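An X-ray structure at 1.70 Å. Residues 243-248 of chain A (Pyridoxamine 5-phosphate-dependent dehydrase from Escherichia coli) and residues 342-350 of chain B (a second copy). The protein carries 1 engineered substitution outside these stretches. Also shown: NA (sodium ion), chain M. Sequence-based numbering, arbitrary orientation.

Chain A, residues 243-248: KFVLPG
Chain B (342-350) KNTDVLKYF

Two protein segments can be joined without a single direct hydrogen bond if a metal ion gathers oxygens from both. In Pyridoxamine 5-phosphate-dependent dehydrase, an irregular segment of one copy, residues 243-248 of chain A, meets a short helix of the second copy in this way, burying 355 Å² over both sides.

Chain A is largely extended: Phe A244 has phi/psi of -104/128 and Leu A246 -145/146, but Val A245 (-130/-12) breaks the run; Pro A247 is -75/93, C-gamma exo. The segments run in roughly the same direction. The register is marked by Leu A246 and Val B346, whose CA atoms lie 5.0 Å apart. The end of the Phe A244 side chain (chi1 m, chi2 102°) leads away from chain B, while its carbonyl serves the ion.

Along chain B, Lys B342 O (-74/-17) accepts a hydrogen bond from the oxygen of sodium-bound water 2 at 3.3 Å. Asn B343 (-77/74) occupies the N-cap position but makes no capping bond with its side chain. Its CA-to-CB bond points toward chain A and, with chi1 m and chi2 -68°, Asn B343 OD1 lies 2.3 Å from NA. Phe A244 O binds the same ion at 2.4 Å. These two oxygens, Asn B343 OD1 and Phe A244 O, are 3.2 Å apart and share no hydrogen bond; the cation offsets their repulsion. Water 1 accepts from Phe A244 N at 3.0 Å and donates to Asn B343 OD1 at 2.8 Å.

Thr B344, within the helix, stays out of reach. The CA-to-CB bond of Asp B345 (-62/-42, chi1 39°, chi2 6°) points toward chain A, and the anionic carboxylate chelates the ion, OD1 to NA at 2.5 Å and OD2 to NA at 2.4 Å. The oxygens of water 2 and water 3, 2.5 and 2.4 Å from NA, complete six ligands. Asp B345 OD1 also accepts from Val B346 N at 2.8 Å, while Asp B345 OD2 lies 3.2 Å from Val A245 CG1 (chi1 m).

Val B346 (-86/-38, chi1 t) is buried, and its small branched side chain fits closely against the chain A backbone, CG2 lying 3.3 Å from Val A245 C and 3.4 Å from Leu A246 N. The CA-to-CB bond of Leu B347 points away; this residue opens a type I turn closed by Phe B350 N to Leu B347 O at 2.8 Å.

Within that turn, Tyr B349 (-97/-4, chi1 m, chi2 103°) points its CB toward chain A. Its ring meets Pro A247 obliquely, Tyr B349 CD1 to Pro A247 CG being 3.6 Å, and Tyr B349 CE1 lies 4.1 Å from Leu A246 CD2 (chi1 m, chi2 t). Apolar packing thus extends the metal-centred junction.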

# COMPACT_ATOMS: atom_id res chain seq x y z
N LYS A 243 -17.82 -9.08 -1.55
CA LYS A 243 -17.57 -10.40 -0.97
C LYS A 243 -16.07 -10.50 -0.60
O LYS A 243 -15.21 -10.45 -1.47
CB LYS A 243 -18.00 -11.50 -1.96
CG LYS A 243 -17.50 -12.91 -1.63
CD LYS A 243 -18.58 -13.97 -1.84
CE LYS A 243 -18.51 -14.81 -3.10
NZ LYS A 243 -19.85 -15.52 -3.31
N PHE A 244 -15.77 -10.56 0.70
CA PHE A 244 -14.37 -10.56 1.17
C PHE A 244 -13.92 -11.96 1.58
O PHE A 244 -14.56 -12.58 2.43
CB PHE A 244 -14.27 -9.61 2.36
CG PHE A 244 -14.72 -8.20 2.04
CD1 PHE A 244 -15.97 -7.76 2.44
CD2 PHE A 244 -14.00 -7.41 1.16
CE1 PHE A 244 -16.40 -6.46 2.12
CE2 PHE A 244 -14.43 -6.12 0.82
CZ PHE A 244 -15.61 -5.64 1.33
N VAL A 245 -12.80 -12.42 1.05
CA VAL A 245 -12.39 -13.80 1.23
C VAL A 245 -10.99 -14.10 1.70
O VAL A 245 -10.69 -15.24 2.04
CB VAL A 245 -12.72 -14.63 -0.05
CG1 VAL A 245 -14.23 -14.57 -0.34
CG2 VAL A 245 -11.95 -14.11 -1.30
N LEU A 246 -10.14 -13.08 1.69
CA LEU A 246 -8.77 -13.20 2.17
C LEU A 246 -8.38 -11.87 2.83
O LEU A 246 -8.94 -10.82 2.50
CB LEU A 246 -7.79 -13.60 1.05
CG LEU A 246 -7.79 -15.03 0.52
CD1 LEU A 246 -6.77 -15.12 -0.62
CD2 LEU A 246 -7.44 -16.06 1.63
N PRO A 247 -7.55 -11.97 3.87
CA PRO A 247 -7.04 -10.80 4.61
C PRO A 247 -5.97 -10.13 3.73
O PRO A 247 -4.78 -10.48 3.81
CB PRO A 247 -6.29 -11.42 5.82
CG PRO A 247 -6.58 -12.90 5.80
CD PRO A 247 -7.04 -13.25 4.40
N GLY A 248 -6.38 -9.16 2.94
CA GLY A 248 -5.45 -8.47 2.05
C GLY A 248 -5.33 -6.99 2.36
O GLY A 248 -5.35 -6.58 3.52
N LYS B 342 -19.82 -13.51 9.20
CA LYS B 342 -20.12 -14.62 8.34
C LYS B 342 -18.87 -15.09 7.65
O LYS B 342 -18.85 -16.19 7.11
CB LYS B 342 -21.11 -14.19 7.27
CG LYS B 342 -20.48 -13.25 6.28
CD LYS B 342 -21.47 -12.64 5.31
CE LYS B 342 -21.07 -11.17 5.06
NZ LYS B 342 -21.84 -10.51 3.95
N ASN B 343 -17.84 -14.26 7.65
CA ASN B 343 -16.63 -14.56 6.88
C ASN B 343 -15.69 -15.59 7.49
O ASN B 343 -14.59 -15.29 7.94
CB ASN B 343 -15.90 -13.28 6.44
CG ASN B 343 -16.74 -12.38 5.53
OD1 ASN B 343 -17.04 -12.73 4.39
ND2 ASN B 343 -17.08 -11.18 6.02
N THR B 344 -16.13 -16.83 7.42
CA THR B 344 -15.35 -17.94 7.93
C THR B 344 -14.02 -18.07 7.17
O THR B 344 -13.03 -18.52 7.74
CB THR B 344 -16.16 -19.28 7.82
OG1 THR B 344 -16.92 -19.29 6.61
CG2 THR B 344 -17.10 -19.40 9.00
N ASP B 345 -14.02 -17.71 5.88
CA ASP B 345 -12.84 -17.82 5.04
C ASP B 345 -11.68 -16.96 5.51
O ASP B 345 -10.53 -17.41 5.56
CB ASP B 345 -13.20 -17.49 3.60
CG ASP B 345 -14.18 -16.32 3.50
OD1 ASP B 345 -14.51 -15.68 4.52
OD2 ASP B 345 -14.67 -16.13 2.37
N VAL B 346 -12.02 -15.73 5.90
CA VAL B 346 -11.07 -14.74 6.39
C VAL B 346 -10.82 -14.92 7.89
O VAL B 346 -9.70 -14.75 8.40
CB VAL B 346 -11.71 -13.34 6.14
CG1 VAL B 346 -11.05 -12.24 6.92
CG2 VAL B 346 -11.71 -13.01 4.69
N LEU B 347 -11.90 -15.24 8.58
CA LEU B 347 -11.87 -15.33 10.02
C LEU B 347 -10.98 -16.43 10.54
O LEU B 347 -10.45 -16.34 11.66
CB LEU B 347 -13.28 -15.41 10.62
CG LEU B 347 -13.88 -14.01 10.51
CD1 LEU B 347 -15.39 -13.99 10.85
CD2 LEU B 347 -13.07 -13.15 11.47
N LYS B 348 -10.79 -17.45 9.72
CA LYS B 348 -9.90 -18.51 10.14
C LYS B 348 -8.49 -18.05 10.43
O LYS B 348 -7.75 -18.77 11.11
CB LYS B 348 -9.91 -19.71 9.20
CG LYS B 348 -9.36 -19.50 7.78
CD LYS B 348 -9.02 -20.88 7.21
CE LYS B 348 -8.82 -20.91 5.71
NZ LYS B 348 -8.90 -22.32 5.21
N TYR B 349 -8.13 -16.85 9.96
CA TYR B 349 -6.78 -16.34 10.17
C TYR B 349 -6.72 -15.40 11.37
O TYR B 349 -5.65 -14.90 11.73
CB TYR B 349 -6.29 -15.63 8.90
CG TYR B 349 -6.38 -16.47 7.65
CD1 TYR B 349 -7.36 -16.28 6.73
CD2 TYR B 349 -5.43 -17.48 7.38
CE1 TYR B 349 -7.43 -17.04 5.57
CE2 TYR B 349 -5.51 -18.27 6.22
CZ TYR B 349 -6.52 -18.04 5.31
OH TYR B 349 -6.58 -18.84 4.18
N PHE B 350 -7.88 -15.15 11.96
CA PHE B 350 -7.98 -14.25 13.10
C PHE B 350 -7.95 -14.95 14.45
O PHE B 350 -8.38 -16.08 14.58
CB PHE B 350 -9.32 -13.51 13.06
CG PHE B 350 -9.34 -12.32 12.14
CD1 PHE B 350 -9.13 -12.49 10.79
CD2 PHE B 350 -9.59 -11.04 12.65
CE1 PHE B 350 -9.17 -11.38 9.95
CE2 PHE B 350 -9.59 -9.91 11.79
CZ PHE B 350 -9.39 -10.09 10.45
NA NA M . -16.06 -14.36 3.06
O HOH W 1 -18.14 -11.03 2.44
O HOH W 2 -17.66 -15.94 4.07
O HOH W 3 -18.00 -14.51 1.75